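Local coordinates for protein TP_0956 (Treponema pallidum subsp. pallidum, PDB 3U64) that probably serves as the tetratricopeptide-repeat lipoprotein component of a TRAP transporter, engaging partner proteins in ligand uptake by the syphilis spirochaete, at residues F35-D40 against P275-L280; L267-E272 against L283-A288. One frame throughout, in Å; residues are numbered along the deposited sequence.

Interaction 1. Residues F35-D40 against P275-L280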
# COMPACT_ATOMS: atom_id res chain seq x y z
N PHE A 35 -14.76 -3.09 3.82
CA PHE A 35 -14.35 -1.77 3.38
C PHE A 35 -15.40 -0.72 3.73
O PHE A 35 -15.05 0.32 4.29
CB PHE A 35 -13.99 -1.74 1.89
CG PHE A 35 -12.79 -2.58 1.54
CD1 PHE A 35 -11.51 -2.04 1.59
CD2 PHE A 35 -12.93 -3.91 1.22
CE1 PHE A 35 -10.40 -2.83 1.31
CE2 PHE A 35 -11.82 -4.70 0.93
CZ PHE A 35 -10.56 -4.15 0.98
N THR A 36 -16.67 -0.99 3.45
CA THR A 36 -17.72 0.02 3.61
C THR A 36 -18.09 0.34 5.05
O THR A 36 -18.65 1.41 5.33
CB THR A 36 -19.02 -0.35 2.83
OG1 THR A 36 -19.58 -1.56 3.36
CG2 THR A 36 -18.71 -0.52 1.35
N GLU A 37 -17.77 -0.57 5.97
CA GLU A 37 -18.04 -0.32 7.39
C GLU A 37 -16.78 0.09 8.17
O GLU A 37 -16.78 0.22 9.39
CB GLU A 37 -18.71 -1.54 8.03
CG GLU A 37 -19.99 -1.99 7.30
CD GLU A 37 -20.86 -0.82 6.84
OE1 GLU A 37 -21.06 0.13 7.64
OE2 GLU A 37 -21.34 -0.84 5.68
N GLU A 38 -15.70 0.29 7.43
CA GLU A 38 -14.42 0.67 8.01
C GLU A 38 -14.53 2.10 8.58
O GLU A 38 -15.30 2.93 8.06
CB GLU A 38 -13.34 0.55 6.92
CG GLU A 38 -11.90 0.74 7.36
CD GLU A 38 -11.51 -0.15 8.51
OE1 GLU A 38 -10.96 -1.23 8.27
OE2 GLU A 38 -11.74 0.24 9.66
N ASP A 39 -13.82 2.37 9.67
CA ASP A 39 -13.67 3.75 10.15
C ASP A 39 -12.23 4.29 10.02
O ASP A 39 -11.96 5.47 10.27
CB ASP A 39 -14.23 3.96 11.58
CG ASP A 39 -13.61 3.02 12.61
OD1 ASP A 39 -12.50 2.50 12.39
OD2 ASP A 39 -14.24 2.80 13.67
N ASP A 40 -11.32 3.42 9.60
CA ASP A 40 -9.91 3.79 9.42
C ASP A 40 -9.58 4.04 7.95
O ASP A 40 -9.37 3.10 7.18
CB ASP A 40 -9.02 2.67 9.95
CG ASP A 40 -7.56 3.09 10.05
OD1 ASP A 40 -6.89 3.20 9.00
OD2 ASP A 40 -7.10 3.31 11.18
N PRO A 275 -26.83 2.44 9.49
CA PRO A 275 -27.09 1.04 9.14
C PRO A 275 -26.01 0.48 8.22
O PRO A 275 -25.76 -0.72 8.21
CB PRO A 275 -28.43 1.10 8.40
CG PRO A 275 -28.95 2.50 8.59
CD PRO A 275 -27.79 3.37 8.87
N HIS A 276 -25.39 1.34 7.42
CA HIS A 276 -24.31 0.89 6.56
C HIS A 276 -23.55 2.09 5.99
O HIS A 276 -23.91 3.24 6.25
CB HIS A 276 -24.83 -0.02 5.44
CG HIS A 276 -25.67 0.68 4.43
ND1 HIS A 276 -26.51 1.73 4.75
CD2 HIS A 276 -25.79 0.51 3.09
CE1 HIS A 276 -27.11 2.16 3.65
NE2 HIS A 276 -26.69 1.44 2.63
N ASN A 277 -22.49 1.80 5.23
CA ASN A 277 -21.60 2.82 4.67
C ASN A 277 -20.98 3.78 5.68
O ASN A 277 -20.71 4.94 5.39
CB ASN A 277 -22.28 3.58 3.52
CG ASN A 277 -22.38 2.73 2.25
OD1 ASN A 277 -21.65 1.76 2.09
ND2 ASN A 277 -23.30 3.10 1.36
N LYS A 278 -20.73 3.26 6.88
CA LYS A 278 -19.99 4.04 7.87
C LYS A 278 -18.78 4.74 7.24
O LYS A 278 -18.51 5.91 7.52
CB LYS A 278 -19.57 3.17 9.06
CG LYS A 278 -19.09 4.00 10.24
CD LYS A 278 -18.20 3.21 11.20
CE LYS A 278 -18.97 2.17 11.96
NZ LYS A 278 -18.06 1.34 12.80
N LEU A 279 -18.05 4.05 6.37
CA LEU A 279 -16.86 4.67 5.76
C LEU A 279 -17.21 5.95 4.99
O LEU A 279 -16.56 6.98 5.13
CB LEU A 279 -16.14 3.68 4.86
CG LEU A 279 -14.93 4.25 4.09
CD1 LEU A 279 -13.81 4.68 5.01
CD2 LEU A 279 -14.41 3.27 3.05
N LEU A 280 -18.24 5.89 4.16
CA LEU A 280 -18.60 7.06 3.37
C LEU A 280 -19.08 8.22 4.25
O LEU A 280 -18.73 9.37 4.01
CB LEU A 280 -19.64 6.69 2.31
CG LEU A 280 -19.07 5.95 1.09
CD1 LEU A 280 -18.32 4.69 1.48
CD2 LEU A 280 -20.17 5.61 0.08
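The E37 carboxylate is the flat group that joins the two segments, and it lies against the backbone of H276-K278. N277 N donates to the syn lone pair of E37 OE2 at 2.9 Å, on the side of the other oxygen. K278 N reaches E37 OE1 at 3.2 Å from above the carboxylate plane, 38° out of it. T36 OG1 also donates to OE2 from above the plane, giving that oxygen two donors. E37 CB points away from 275-280, but the chain folds back at chi2 (-41°), which brings CD round toward the backbone N of N277. On the H276 ring, N277 CG rests over one face, offset toward the rim.

The backbones meet where L279 N donates to T36 O (2.9 Å, 169° at the hydrogen). Beside this bond, L279 CD2 approaches F35 O at 3.3 Å. With N277 at the N-cap position and its side chain making no capping bond, E37 binds N277 N and K278 N at this helix start, where a carboxylate would probably be favoured electrostatically.

D39 CB packs against K278 CD at 4.1 Å. D39 and E38 also form salt bridges to R112 of the second subunit, and E38 another to its K53. The contact thus joins the end of helix 33-36 to the start of helix 278-293, while F35, E38 and L279 pack on helix 41-61.

Interaction 2. Residues L267-E272 against L283-A288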
# COMPACT_ATOMS: atom_id res chain seq x y z
N LEU A 267 -23.02 17.03 10.32
CA LEU A 267 -22.13 16.66 11.43
C LEU A 267 -22.84 16.08 12.66
O LEU A 267 -22.19 15.56 13.56
CB LEU A 267 -21.27 17.86 11.84
CG LEU A 267 -20.31 18.33 10.74
CD1 LEU A 267 -19.52 19.56 11.14
CD2 LEU A 267 -19.38 17.20 10.34
N ALA A 268 -24.17 16.18 12.72
CA ALA A 268 -24.90 15.65 13.86
C ALA A 268 -25.06 14.14 13.75
O ALA A 268 -25.32 13.45 14.74
CB ALA A 268 -26.26 16.35 14.02
N ILE A 269 -24.90 13.62 12.54
CA ILE A 269 -25.02 12.18 12.31
C ILE A 269 -23.92 11.39 13.03
O ILE A 269 -22.73 11.72 12.98
CB ILE A 269 -25.04 11.86 10.80
CG1 ILE A 269 -26.27 12.51 10.14
CG2 ILE A 269 -25.01 10.34 10.56
CD1 ILE A 269 -26.08 12.76 8.64
N ASP A 270 -24.33 10.34 13.73
CA ASP A 270 -23.38 9.49 14.44
C ASP A 270 -23.05 8.25 13.59
O ASP A 270 -23.90 7.36 13.41
CB ASP A 270 -23.93 9.10 15.82
CG ASP A 270 -23.00 8.17 16.58
OD1 ASP A 270 -21.87 7.95 16.11
OD2 ASP A 270 -23.41 7.66 17.65
N PRO A 271 -21.81 8.21 13.06
CA PRO A 271 -21.31 7.15 12.18
C PRO A 271 -21.51 5.77 12.82
O PRO A 271 -21.77 4.82 12.10
CB PRO A 271 -19.82 7.47 12.04
CG PRO A 271 -19.73 8.95 12.29
CD PRO A 271 -20.77 9.24 13.33
N GLU A 272 -21.40 5.68 14.14
CA GLU A 272 -21.62 4.41 14.82
C GLU A 272 -23.07 3.92 14.73
O GLU A 272 -23.34 2.74 14.97
CB GLU A 272 -21.16 4.50 16.28
CG GLU A 272 -19.68 4.81 16.45
CD GLU A 272 -18.80 3.90 15.60
OE1 GLU A 272 -19.18 2.73 15.38
OE2 GLU A 272 -17.73 4.36 15.14
N LEU A 283 -16.10 9.88 5.59
CA LEU A 283 -15.51 10.70 4.53
C LEU A 283 -16.27 12.01 4.35
O LEU A 283 -15.69 13.09 4.35
CB LEU A 283 -15.43 9.93 3.19
CG LEU A 283 -14.32 8.88 3.07
CD1 LEU A 283 -14.63 7.87 1.97
CD2 LEU A 283 -12.94 9.53 2.85
N SER A 284 -17.59 11.90 4.24
CA SER A 284 -18.43 13.08 4.08
C SER A 284 -18.33 14.02 5.27
O SER A 284 -18.34 15.24 5.11
CB SER A 284 -19.88 12.69 3.86
OG SER A 284 -20.01 12.11 2.58
N GLN A 285 -18.22 13.49 6.48
CA GLN A 285 -18.13 14.38 7.62
C GLN A 285 -16.79 15.14 7.66
O GLN A 285 -16.76 16.30 8.05
CB GLN A 285 -18.45 13.66 8.93
CG GLN A 285 -19.88 13.14 8.95
CD GLN A 285 -20.29 12.63 10.32
OE1 GLN A 285 -19.52 11.94 10.99
NE2 GLN A 285 -21.51 12.96 10.73
N LYS A 286 -15.71 14.49 7.24
CA LYS A 286 -14.43 15.19 7.05
C LYS A 286 -14.61 16.36 6.09
O LYS A 286 -14.08 17.44 6.33
CB LYS A 286 -13.35 14.27 6.49
CG LYS A 286 -12.76 13.30 7.47
CD LYS A 286 -11.46 12.72 6.94
CE LYS A 286 -10.38 13.80 6.80
NZ LYS A 286 -9.06 13.24 6.36
N ARG A 287 -15.34 16.13 5.00
CA ARG A 287 -15.58 17.18 4.03
C ARG A 287 -16.42 18.36 4.59
O ARG A 287 -16.11 19.52 4.34
CB ARG A 287 -16.24 16.61 2.78
CG ARG A 287 -16.56 17.66 1.74
CD ARG A 287 -15.79 17.44 0.46
NE ARG A 287 -16.12 18.48 -0.51
CZ ARG A 287 -15.34 19.51 -0.81
NH1 ARG A 287 -14.15 19.63 -0.23
NH2 ARG A 287 -15.73 20.40 -1.70
N ALA A 288 -17.48 18.06 5.34
CA ALA A 288 -18.30 19.08 5.98
C ALA A 288 -17.50 19.88 7.02
O ALA A 288 -17.63 21.09 7.11
CB ALA A 288 -19.54 18.44 6.63
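The connection between two successive helices, 256-268 and 278-293, frames this contact in a protein of a tetratricopeptide-repeat-related family: the chain leaves helix 256-268 and passes through a loop that includes I269-E272 before helix 278-293. Q285 extends from that second helix into the loop. Q285 NE2 donates to I269 O at 2.8 Å with an angle of 164° at the hydrogen. The acceptor lies close to the amide plane of Q285, 11° out of it, whereas the donor is tilted 27° from the carbonyl plane of I269. Beyond CG the glutamine chain is extended, which carries CD away from its own helix toward the loop.

On the other branch of the amide, Q285 OE1 meets P271 CG at 3.3 Å, with CD of the ring farther off. L267 packs beside the glutamine stem: L267 CD2 lies 3.9 Å from A288 CB, and the same methyl also touches Q285 CB and the Q285 carbonyl oxygen. Within the loop, D270 OD1 accepts from E272 N at 3.0 Å, forming an Asx turn.

Q285 NE2 also donates to A266 O, so one buried amide nitrogen serves two backbone carbonyls near the end of helix 256-268. The chemistry therefore combines a polar tie at the glutamine tip with apolar packing at its base, and two carbonyl acceptors around NE2 are consistent with the modelled orientation of the amide.

From the N terminus, the chain passes through 35-40 first, and interaction 1 closes when it returns at 275-280, after 234 intervening residues of which 173 are helical. Interaction 2 closes a short loop, with ten residues between 267-272 and 283-288. Because 267-272 precedes 275-280 and 283-288 follows it, the two contacts cross rather than nest. Both use helix 278-293, their centres are about 11 Å apart, and they touch directly: K278 NZ forms a salt bridge with E272 OE1 at 3.1 Å. Together they join the N-terminal region and the end of helix 256-268 to one C-terminal helix.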